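Local coordinates for putative oxidoreductase (PDB 3FHL), which probably works as a nucleotide-dependent oxidoreductase of the Gfo/Idh/MocA family, pairing an NAD-binding Rossmann domain with a C-terminal alpha/beta domain, at residues L250-K255 and W284-E290; R145-S151 and R243-T249; G9-F13 and K35-R39; S16-H21 and I69-T73. All coordinates share one frame. Numbering follows the deposited sequence.

Interaction 1. Residues L250-K255 and W284-E290; sequences LGSYVK and WGLLHTE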
# COMPACT_ATOMS: atom_id res chain seq x y z
N LEU C 250 -8.61 -7.31 17.23
CA LEU C 250 -9.45 -6.45 18.05
C LEU C 250 -9.51 -5.01 17.56
O LEU C 250 -10.37 -4.23 17.98
CB LEU C 250 -8.97 -6.47 19.52
CG LEU C 250 -9.20 -7.76 20.33
CD1 LEU C 250 -8.81 -7.57 21.80
CD2 LEU C 250 -10.65 -8.22 20.23
N GLY C 251 -8.57 -4.64 16.71
CA GLY C 251 -8.51 -3.26 16.29
C GLY C 251 -7.31 -2.85 15.48
O GLY C 251 -6.52 -3.69 15.07
N SER C 252 -7.20 -1.55 15.26
CA SER C 252 -6.21 -0.96 14.38
C SER C 252 -5.55 0.26 15.00
O SER C 252 -6.13 0.91 15.86
CB SER C 252 -6.87 -0.55 13.06
OG SER C 252 -7.49 -1.68 12.43
N TYR C 253 -4.34 0.54 14.54
CA TYR C 253 -3.61 1.74 14.89
C TYR C 253 -3.08 2.36 13.61
O TYR C 253 -2.46 1.68 12.79
CB TYR C 253 -2.44 1.39 15.82
CG TYR C 253 -1.58 2.58 16.19
CD1 TYR C 253 -2.05 3.56 17.07
CD2 TYR C 253 -0.29 2.70 15.68
CE1 TYR C 253 -1.27 4.65 17.41
CE2 TYR C 253 0.51 3.78 16.02
CZ TYR C 253 0.02 4.74 16.89
OH TYR C 253 0.83 5.80 17.21
N VAL C 254 -3.34 3.66 13.43
CA VAL C 254 -2.94 4.40 12.23
C VAL C 254 -2.27 5.72 12.62
O VAL C 254 -2.86 6.55 13.31
CB VAL C 254 -4.17 4.71 11.31
CG1 VAL C 254 -3.71 5.31 10.02
CG2 VAL C 254 -5.00 3.45 11.01
N LYS C 255 -1.05 5.92 12.12
CA LYS C 255 -0.24 7.08 12.46
C LYS C 255 0.24 7.80 11.20
O LYS C 255 0.62 7.16 10.23
CB LYS C 255 0.97 6.59 13.29
CG LYS C 255 2.01 7.65 13.66
CD LYS C 255 1.69 8.28 15.00
CE LYS C 255 2.87 9.06 15.60
NZ LYS C 255 3.22 10.27 14.81
N TRP C 284 -0.16 12.40 17.36
CA TRP C 284 -0.37 11.04 17.85
C TRP C 284 -1.20 10.21 16.88
O TRP C 284 -2.01 10.75 16.13
CB TRP C 284 -1.07 11.02 19.21
CG TRP C 284 -0.27 11.54 20.38
CD1 TRP C 284 1.09 11.65 20.47
CD2 TRP C 284 -0.80 11.99 21.63
NE1 TRP C 284 1.44 12.17 21.70
CE2 TRP C 284 0.30 12.38 22.44
CE3 TRP C 284 -2.10 12.09 22.16
CZ2 TRP C 284 0.14 12.86 23.74
CZ3 TRP C 284 -2.26 12.59 23.46
CH2 TRP C 284 -1.14 12.97 24.23
N GLY C 285 -1.01 8.90 16.91
CA GLY C 285 -1.77 7.99 16.08
C GLY C 285 -3.14 7.73 16.64
O GLY C 285 -3.38 7.95 17.83
N LEU C 286 -4.05 7.28 15.78
CA LEU C 286 -5.39 6.91 16.18
C LEU C 286 -5.46 5.43 16.56
O LEU C 286 -5.12 4.54 15.77
CB LEU C 286 -6.37 7.18 15.03
CG LEU C 286 -7.85 6.92 15.33
CD1 LEU C 286 -8.37 7.94 16.35
CD2 LEU C 286 -8.67 7.00 14.05
N LEU C 287 -5.95 5.16 17.76
CA LEU C 287 -6.16 3.79 18.19
C LEU C 287 -7.65 3.48 18.16
O LEU C 287 -8.44 4.16 18.82
CB LEU C 287 -5.57 3.56 19.58
CG LEU C 287 -5.85 2.24 20.29
CD1 LEU C 287 -5.07 1.09 19.64
CD2 LEU C 287 -5.54 2.37 21.78
N HIS C 288 -8.03 2.46 17.41
CA HIS C 288 -9.43 2.07 17.28
C HIS C 288 -9.48 0.60 17.59
O HIS C 288 -9.12 -0.22 16.76
CB HIS C 288 -9.92 2.34 15.85
CG HIS C 288 -11.40 2.14 15.66
ND1 HIS C 288 -12.05 2.49 14.49
CD2 HIS C 288 -12.35 1.62 16.47
CE1 HIS C 288 -13.33 2.18 14.59
NE2 HIS C 288 -13.54 1.65 15.78
N THR C 289 -9.90 0.26 18.81
CA THR C 289 -9.85 -1.12 19.28
C THR C 289 -10.89 -1.37 20.36
O THR C 289 -11.68 -0.48 20.69
CB THR C 289 -8.40 -1.49 19.76
OG1 THR C 289 -8.28 -2.91 19.92
CG2 THR C 289 -8.04 -0.78 21.09
N GLU C 290 -10.93 -2.59 20.88
CA GLU C 290 -11.79 -2.95 21.98
C GLU C 290 -10.94 -3.01 23.25
O GLU C 290 -9.98 -3.78 23.32
CB GLU C 290 -12.44 -4.31 21.71
CG GLU C 290 -13.51 -4.71 22.70
CD GLU C 290 -14.07 -6.11 22.43
OE1 GLU C 290 -15.21 -6.20 21.94
OE2 GLU C 290 -13.36 -7.10 22.70
O HOH W 1 0.54 7.72 19.09
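Strands 252-255 and 286-290 run antiparallel, their axes 4.9 Å apart at closest approach and 172° between directions. At the start, Leu250 O receives a long, weak hydrogen bond from Glu290 N (3.4 Å), and Leu250 CD2 lies 3.8 Å from Glu290 OE2. Gly251 runs close beside the partner: its CA is 3.1 Å from His288 O, and an ideal CB would come within 2.3 Å of that oxygen, so a side chain would clash. Ser252 forms a hydrogen-bonded pair with His288 (Ser252 N to His288 O 2.8 Å, His288 N to Ser252 O 2.9 Å). Tyr253 and Leu287 are the non-hydrogen-bonded pair, with Tyr253 CD1 4.3 Å from Leu287 CB; the Tyr253 hydroxyl reaches on to a water that accepts from Gly285 N (2.9 Å). Val254 again bonds both ways, its N to Leu286 O at 3.1 Å and its O to Leu286 N at 2.8 Å. Lys255 lays CD 3.4 Å from Gly285 N and carries its amine to a salt bridge with Glu279. Strands 244-248 and 294-299 flank the pair in the large mixed sheet of the C-terminal domain; helix 129-139 packs on the Tyr253 face, while the face bearing Ser252, Val254, Leu286 and His288 meets Arg238 and Glu239 of the second subunit.

Interaction 2. Residues R145-S151 and R243-T249; sequences RLVEYES and RFALHGT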
# COMPACT_ATOMS: atom_id res chain seq x y z
N ARG C 145 -4.51 -9.97 18.57
CA ARG C 145 -3.46 -10.63 17.79
C ARG C 145 -3.20 -9.81 16.52
O ARG C 145 -4.13 -9.56 15.76
CB ARG C 145 -3.90 -12.04 17.42
CG ARG C 145 -3.03 -12.73 16.39
CD ARG C 145 -3.40 -14.19 16.21
NE ARG C 145 -4.81 -14.42 15.89
CZ ARG C 145 -5.31 -14.47 14.65
NH1 ARG C 145 -4.53 -14.26 13.60
NH2 ARG C 145 -6.60 -14.71 14.47
N LEU C 146 -1.96 -9.37 16.30
CA LEU C 146 -1.62 -8.59 15.11
C LEU C 146 -1.68 -9.46 13.86
O LEU C 146 -1.18 -10.60 13.85
CB LEU C 146 -0.23 -7.95 15.22
CG LEU C 146 0.18 -6.96 14.11
CD1 LEU C 146 -0.49 -5.63 14.31
CD2 LEU C 146 1.69 -6.80 14.09
N VAL C 147 -2.30 -8.92 12.80
CA VAL C 147 -2.38 -9.63 11.52
C VAL C 147 -1.71 -8.90 10.36
O VAL C 147 -1.32 -9.53 9.37
CB VAL C 147 -3.84 -10.04 11.15
CG1 VAL C 147 -4.48 -10.84 12.27
CG2 VAL C 147 -4.70 -8.81 10.82
N GLU C 148 -1.54 -7.58 10.48
CA GLU C 148 -0.97 -6.81 9.38
C GLU C 148 -0.18 -5.60 9.87
O GLU C 148 -0.60 -4.93 10.80
CB GLU C 148 -2.08 -6.35 8.40
CG GLU C 148 -1.54 -5.53 7.22
CD GLU C 148 -2.52 -5.39 6.05
OE1 GLU C 148 -3.74 -5.31 6.30
OE2 GLU C 148 -2.04 -5.35 4.89
N TYR C 149 0.95 -5.35 9.21
CA TYR C 149 1.86 -4.27 9.56
C TYR C 149 2.23 -3.58 8.27
O TYR C 149 2.81 -4.19 7.36
CB TYR C 149 3.11 -4.88 10.20
CG TYR C 149 4.27 -3.95 10.49
CD1 TYR C 149 4.33 -3.24 11.70
CD2 TYR C 149 5.33 -3.81 9.59
CE1 TYR C 149 5.41 -2.43 12.00
CE2 TYR C 149 6.41 -2.99 9.86
CZ TYR C 149 6.45 -2.31 11.08
OH TYR C 149 7.51 -1.50 11.35
N GLU C 150 1.90 -2.29 8.19
CA GLU C 150 2.26 -1.46 7.05
C GLU C 150 3.08 -0.30 7.53
O GLU C 150 2.70 0.39 8.48
CB GLU C 150 1.01 -0.93 6.36
CG GLU C 150 0.13 -2.04 5.78
CD GLU C 150 -1.29 -1.59 5.52
OE1 GLU C 150 -1.50 -0.53 4.88
OE2 GLU C 150 -2.20 -2.31 5.95
N SER C 151 4.19 -0.05 6.85
CA SER C 151 5.09 1.02 7.26
C SER C 151 5.53 1.75 5.99
O SER C 151 6.06 1.15 5.07
CB SER C 151 6.28 0.42 8.04
OG SER C 151 7.34 1.34 8.22
N ARG C 243 2.16 6.69 8.07
CA ARG C 243 3.49 6.24 8.44
C ARG C 243 3.40 4.79 8.92
O ARG C 243 4.20 3.95 8.52
CB ARG C 243 4.07 7.15 9.54
CG ARG C 243 5.40 6.67 10.15
CD ARG C 243 6.61 6.87 9.23
NE ARG C 243 7.77 6.13 9.72
CZ ARG C 243 8.00 4.84 9.48
NH1 ARG C 243 9.08 4.26 9.96
NH2 ARG C 243 7.14 4.14 8.74
N PHE C 244 2.40 4.51 9.75
CA PHE C 244 2.11 3.14 10.17
C PHE C 244 0.63 2.87 10.08
O PHE C 244 -0.20 3.72 10.41
CB PHE C 244 2.55 2.89 11.62
CG PHE C 244 4.04 2.73 11.79
CD1 PHE C 244 4.79 3.74 12.39
CD2 PHE C 244 4.70 1.57 11.37
CE1 PHE C 244 6.19 3.60 12.56
CE2 PHE C 244 6.08 1.43 11.53
CZ PHE C 244 6.83 2.44 12.12
N ALA C 245 0.29 1.67 9.63
CA ALA C 245 -1.07 1.17 9.79
C ALA C 245 -0.93 -0.26 10.23
O ALA C 245 -0.35 -1.07 9.51
CB ALA C 245 -1.86 1.26 8.48
N LEU C 246 -1.42 -0.55 11.42
CA LEU C 246 -1.36 -1.90 11.96
C LEU C 246 -2.78 -2.37 12.18
O LEU C 246 -3.62 -1.59 12.57
CB LEU C 246 -0.58 -1.93 13.28
CG LEU C 246 0.95 -1.97 13.17
CD1 LEU C 246 1.52 -0.65 12.77
CD2 LEU C 246 1.53 -2.38 14.51
N HIS C 247 -3.02 -3.66 11.93
CA HIS C 247 -4.36 -4.20 12.08
C HIS C 247 -4.25 -5.47 12.88
O HIS C 247 -3.38 -6.29 12.62
CB HIS C 247 -5.01 -4.49 10.70
CG HIS C 247 -5.23 -3.25 9.87
ND1 HIS C 247 -6.08 -2.24 10.25
CD2 HIS C 247 -4.68 -2.85 8.70
CE1 HIS C 247 -6.05 -1.27 9.36
NE2 HIS C 247 -5.20 -1.62 8.40
N GLY C 248 -5.15 -5.64 13.85
CA GLY C 248 -5.22 -6.88 14.61
C GLY C 248 -6.64 -7.37 14.70
O GLY C 248 -7.56 -6.75 14.15
N THR C 249 -6.82 -8.48 15.41
CA THR C 249 -8.16 -9.08 15.62
C THR C 249 -9.13 -8.15 16.33
O THR C 249 -10.33 -8.18 16.06
CB THR C 249 -8.08 -10.44 16.37
OG1 THR C 249 -7.35 -10.27 17.61
CG2 THR C 249 -7.37 -11.48 15.51
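His247, Thr249 and Glu150 lose more surface than any other residues where strand 146-151 pairs antiparallel with strand 244-248. His247 sits at a classic beta bulge: its O accepts from both Val147 N (2.8 Å) and Glu148 N (3.1 Å), so two residues of one strand face a single residue of the other and the register shifts by one. The pair closes with His247 N to Glu148 O (3.0 Å). The His247 ring lies beside two acidic side chains, CD2 being 3.6 Å from Glu148 OE1 and 3.7 Å from Glu150 OE2, and ND1 is hydrogen-bonded to Ser252 OG. Thr249 ties the end of the ladder twice, through Arg145 N to Thr249 OG1 (3.0 Å) and Thr249 N to Arg145 O (2.9 Å), while its CG2 rests over one face of the Arg145 guanidinium, which hydrogen-bonds to Leu204 of the second subunit. Glu150 forms a hydrogen-bonded pair with Ala245 (Glu150 N to Ala245 O 2.9 Å, Ala245 N to Glu150 O 3.0 Å). The face bearing Tyr149, Leu246 and Phe244 is largely apolar, with Tyr149 CD1 3.9 Å from Leu246 CG; at its end Arg243 NH2 donates to Ser151 OG (2.9 Å). The sheet is thus two-sided. The apolar side packs against helices 129-139 and 180-191, whereas Glu148 and Glu150 both form salt bridges to Lys232 of the second subunit, so the charged face belongs to the dimer interface.

Interaction 3. Residues G9-F13 and K35-R39; sequences GLAAF and KIVER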
# COMPACT_ATOMS: atom_id res chain seq x y z
N GLY C 9 35.70 9.53 21.20
CA GLY C 9 36.22 10.27 20.06
C GLY C 9 35.23 10.28 18.90
O GLY C 9 34.73 9.24 18.48
N LEU C 10 34.95 11.47 18.38
CA LEU C 10 34.02 11.64 17.26
C LEU C 10 34.82 11.90 15.99
O LEU C 10 35.60 12.85 15.93
CB LEU C 10 33.04 12.79 17.55
CG LEU C 10 31.88 13.08 16.57
CD1 LEU C 10 31.02 11.85 16.31
CD2 LEU C 10 31.04 14.26 17.05
N ALA C 11 34.63 11.05 14.97
CA ALA C 11 35.48 11.06 13.77
C ALA C 11 35.24 12.23 12.81
O ALA C 11 36.09 12.53 11.98
CB ALA C 11 35.37 9.74 13.03
N ALA C 12 34.09 12.91 12.92
CA ALA C 12 33.78 14.06 12.05
C ALA C 12 32.78 15.03 12.68
O ALA C 12 31.88 14.63 13.42
CB ALA C 12 33.28 13.58 10.68
N PHE C 13 32.95 16.31 12.38
CA PHE C 13 31.98 17.31 12.83
C PHE C 13 31.22 17.92 11.63
O PHE C 13 30.96 19.12 11.58
CB PHE C 13 32.66 18.38 13.69
CG PHE C 13 31.72 19.08 14.65
CD1 PHE C 13 31.12 18.38 15.70
CD2 PHE C 13 31.47 20.45 14.52
CE1 PHE C 13 30.27 19.03 16.60
CE2 PHE C 13 30.62 21.11 15.40
CZ PHE C 13 30.02 20.40 16.45
N LYS C 35 37.18 13.94 22.39
CA LYS C 35 37.93 14.41 21.24
C LYS C 35 37.13 14.45 19.95
O LYS C 35 36.42 13.50 19.63
CB LYS C 35 39.20 13.58 21.05
CG LYS C 35 40.39 14.17 21.74
CD LYS C 35 41.62 13.32 21.57
CE LYS C 35 42.76 13.97 22.31
NZ LYS C 35 43.92 13.08 22.56
N ILE C 36 37.25 15.54 19.20
CA ILE C 36 36.57 15.68 17.91
C ILE C 36 37.58 15.93 16.80
O ILE C 36 38.38 16.86 16.87
CB ILE C 36 35.50 16.82 17.93
CG1 ILE C 36 34.44 16.56 19.01
CG2 ILE C 36 34.83 16.98 16.57
CD1 ILE C 36 33.58 17.77 19.37
N VAL C 37 37.56 15.08 15.77
CA VAL C 37 38.35 15.34 14.56
C VAL C 37 37.72 16.45 13.72
O VAL C 37 36.59 16.34 13.23
CB VAL C 37 38.52 14.09 13.69
CG1 VAL C 37 39.44 14.39 12.50
CG2 VAL C 37 39.07 12.94 14.49
N GLU C 38 38.47 17.54 13.57
CA GLU C 38 38.17 18.56 12.59
C GLU C 38 39.48 18.78 11.84
O GLU C 38 40.47 19.20 12.45
CB GLU C 38 37.71 19.85 13.26
CG GLU C 38 36.35 19.76 13.97
CD GLU C 38 35.74 21.12 14.23
OE1 GLU C 38 35.50 21.45 15.41
OE2 GLU C 38 35.50 21.87 13.26
N ARG C 39 39.49 18.48 10.54
CA ARG C 39 40.72 18.53 9.74
C ARG C 39 41.32 19.93 9.56
O ARG C 39 42.53 20.07 9.43
CB ARG C 39 40.54 17.84 8.39
CG ARG C 39 40.51 16.31 8.47
CD ARG C 39 40.63 15.67 7.08
NE ARG C 39 39.39 15.76 6.30
CZ ARG C 39 39.22 15.26 5.08
NH1 ARG C 39 38.05 15.40 4.46
NH2 ARG C 39 40.20 14.61 4.47
O HOH W 2 35.00 17.61 11.19
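This is a parallel strand pairing at the heart of a Rossmann fold, joining the first and second strands of the unit strand 6-10, helix 15-27, strand 31-37, a beta-alpha-beta crossover. Leu10 bridges the neighbouring strand on both sides of its peptide: its N donates to Lys35 O (2.8 Å) and its O accepts from Val37 N (3.0 Å). Beyond Leu10 the chain enters the loop between strand and helix, where Rossmann folds usually bind their dinucleotide, and a similar role here is probable. Val37 packs beside the turn, its CB 3.4 Å from Ala11 O. Phe13 folds back so that its CB meets both Ile36 CG2 and Glu38 CG at 3.9 Å, while the Glu38 carboxylate bonds to Ser44 and Leu43. Where the backbones part, a water bridges them, accepting from Phe13 N at 2.7 Å and donating to Val37 O at 2.9 Å.

Interaction 4. Residues S16-H21 and I69-T73; sequences SGQVFH and IVVNT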
# COMPACT_ATOMS: atom_id res chain seq x y z
N SER C 16 26.13 14.99 10.31
CA SER C 16 25.83 13.85 11.18
C SER C 16 26.42 14.04 12.58
O SER C 16 25.76 13.75 13.58
CB SER C 16 26.33 12.55 10.57
OG SER C 16 27.74 12.47 10.60
N GLY C 17 27.66 14.54 12.64
CA GLY C 17 28.33 14.86 13.90
C GLY C 17 27.57 15.88 14.72
O GLY C 17 27.34 15.67 15.91
N GLN C 18 27.14 16.96 14.07
CA GLN C 18 26.46 18.04 14.75
C GLN C 18 25.01 17.74 15.11
O GLN C 18 24.45 18.40 15.98
CB GLN C 18 26.49 19.30 13.89
CG GLN C 18 27.88 19.81 13.60
CD GLN C 18 27.89 21.04 12.71
OE1 GLN C 18 27.15 21.99 12.95
NE2 GLN C 18 28.74 21.02 11.69
N VAL C 19 24.40 16.77 14.43
CA VAL C 19 22.96 16.51 14.59
C VAL C 19 22.70 15.29 15.47
O VAL C 19 21.97 15.36 16.45
CB VAL C 19 22.24 16.40 13.19
CG1 VAL C 19 20.81 15.91 13.32
CG2 VAL C 19 22.24 17.76 12.51
N PHE C 20 23.32 14.16 15.12
CA PHE C 20 22.97 12.88 15.73
C PHE C 20 23.85 12.41 16.88
O PHE C 20 23.41 11.61 17.72
CB PHE C 20 22.94 11.78 14.64
CG PHE C 20 21.88 12.00 13.60
CD1 PHE C 20 20.53 11.87 13.93
CD2 PHE C 20 22.23 12.34 12.30
CE1 PHE C 20 19.54 12.08 12.97
CE2 PHE C 20 21.25 12.54 11.33
CZ PHE C 20 19.90 12.41 11.67
N HIS C 21 25.10 12.88 16.91
CA HIS C 21 26.08 12.30 17.82
C HIS C 21 26.54 13.22 18.94
O HIS C 21 26.26 12.95 20.10
CB HIS C 21 27.27 11.76 17.03
CG HIS C 21 26.87 10.74 16.01
ND1 HIS C 21 26.26 9.56 16.36
CD2 HIS C 21 26.96 10.75 14.67
CE1 HIS C 21 26.01 8.86 15.27
NE2 HIS C 21 26.42 9.56 14.23
N ILE C 69 35.06 5.04 19.74
CA ILE C 69 35.18 5.89 18.57
C ILE C 69 33.90 5.79 17.73
O ILE C 69 33.43 4.70 17.42
CB ILE C 69 36.44 5.56 17.72
CG1 ILE C 69 37.71 5.96 18.49
CG2 ILE C 69 36.42 6.31 16.37
CD1 ILE C 69 39.00 5.57 17.78
N VAL C 70 33.34 6.95 17.39
CA VAL C 70 32.18 7.04 16.50
C VAL C 70 32.67 7.38 15.10
O VAL C 70 33.14 8.50 14.84
CB VAL C 70 31.16 8.09 17.01
CG1 VAL C 70 29.96 8.19 16.05
CG2 VAL C 70 30.69 7.73 18.42
N VAL C 71 32.56 6.40 14.20
CA VAL C 71 33.01 6.55 12.80
C VAL C 71 31.87 7.14 11.95
O VAL C 71 30.93 6.43 11.55
CB VAL C 71 33.56 5.19 12.25
CG1 VAL C 71 33.97 5.27 10.76
CG2 VAL C 71 34.76 4.73 13.08
N ASN C 72 31.93 8.45 11.72
CA ASN C 72 30.89 9.15 10.97
C ASN C 72 31.49 10.04 9.87
O ASN C 72 30.99 11.12 9.56
CB ASN C 72 30.01 9.96 11.91
CG ASN C 72 30.76 11.07 12.61
OD1 ASN C 72 31.93 10.93 12.94
ND2 ASN C 72 30.10 12.20 12.81
N THR C 73 32.60 9.55 9.31
CA THR C 73 33.35 10.21 8.25
C THR C 73 32.71 9.91 6.87
O THR C 73 31.72 9.17 6.82
CB THR C 73 34.82 9.71 8.29
OG1 THR C 73 34.84 8.30 8.51
CG2 THR C 73 35.58 10.39 9.40
O HOH W 3 29.66 14.26 10.28
O HOH W 4 28.63 11.52 7.78
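His21, with chi1 near -58° (m) and chi2 near -61°, turns one face of its imidazole to Val70: CG1 of Val70, held by a t rotamer, stands 3.9 Å from the ring centroid and 7° off the ring normal, a CH-pi contact. The ring nitrogens are engaged elsewhere, ND1 with Tyr311 and NE2 with Glu95. Asn72 takes the p rotamer (chi1 65°), which brings ND2 to 3.4 Å from Gly17 CA and 3.9 Å from His21 CD2; this amide nitrogen donates its hydrogen bond to Ala12 O in the preceding loop. The contact thus sets the first turns of helix 15-27, which includes a wider pi-type turn at 17-21, on the C-terminal end of strand 68-71, the edge at which a Rossmann fold normally receives its dinucleotide. No cofactor is present among these atoms. Ser16, also p at chi1 (72°) in the conformer given here, has its CB toward the strand, with OG 3.2 Å from Asn72 ND2. Two waters lie between that hydroxyl and the Asn72 carbonyl: one is 2.6 Å from Ser16 OG and donates only weakly to Asn72 O (3.5 Å), the other is 3.1 Å from Ser16 OG and 3.0 Å from Asn72 O.

From the N terminus, interaction 3 closes first, bringing residues 35-39 back beside 9-13 around the intervening helix. Interaction 4 starts inside that loop, at 16-21, and ends beyond it at 69-73, so the two cross; their centres lie 8 Å apart, joined by Gly9 O to Val70 N (2.9 Å), and together they knit the Rossmann domain. Interaction 2 then closes a 91-residue excursion in the C-terminal domain, and interaction 1 opens directly after it, in series, and closes a 28-residue loop holding helix 261-266 onto the same sheet. Tyr253 O to Leu246 N (2.8 Å) links those two. Interactions 1 and 3 lie on opposite sides of the chain's centre, about 44 Å between centres.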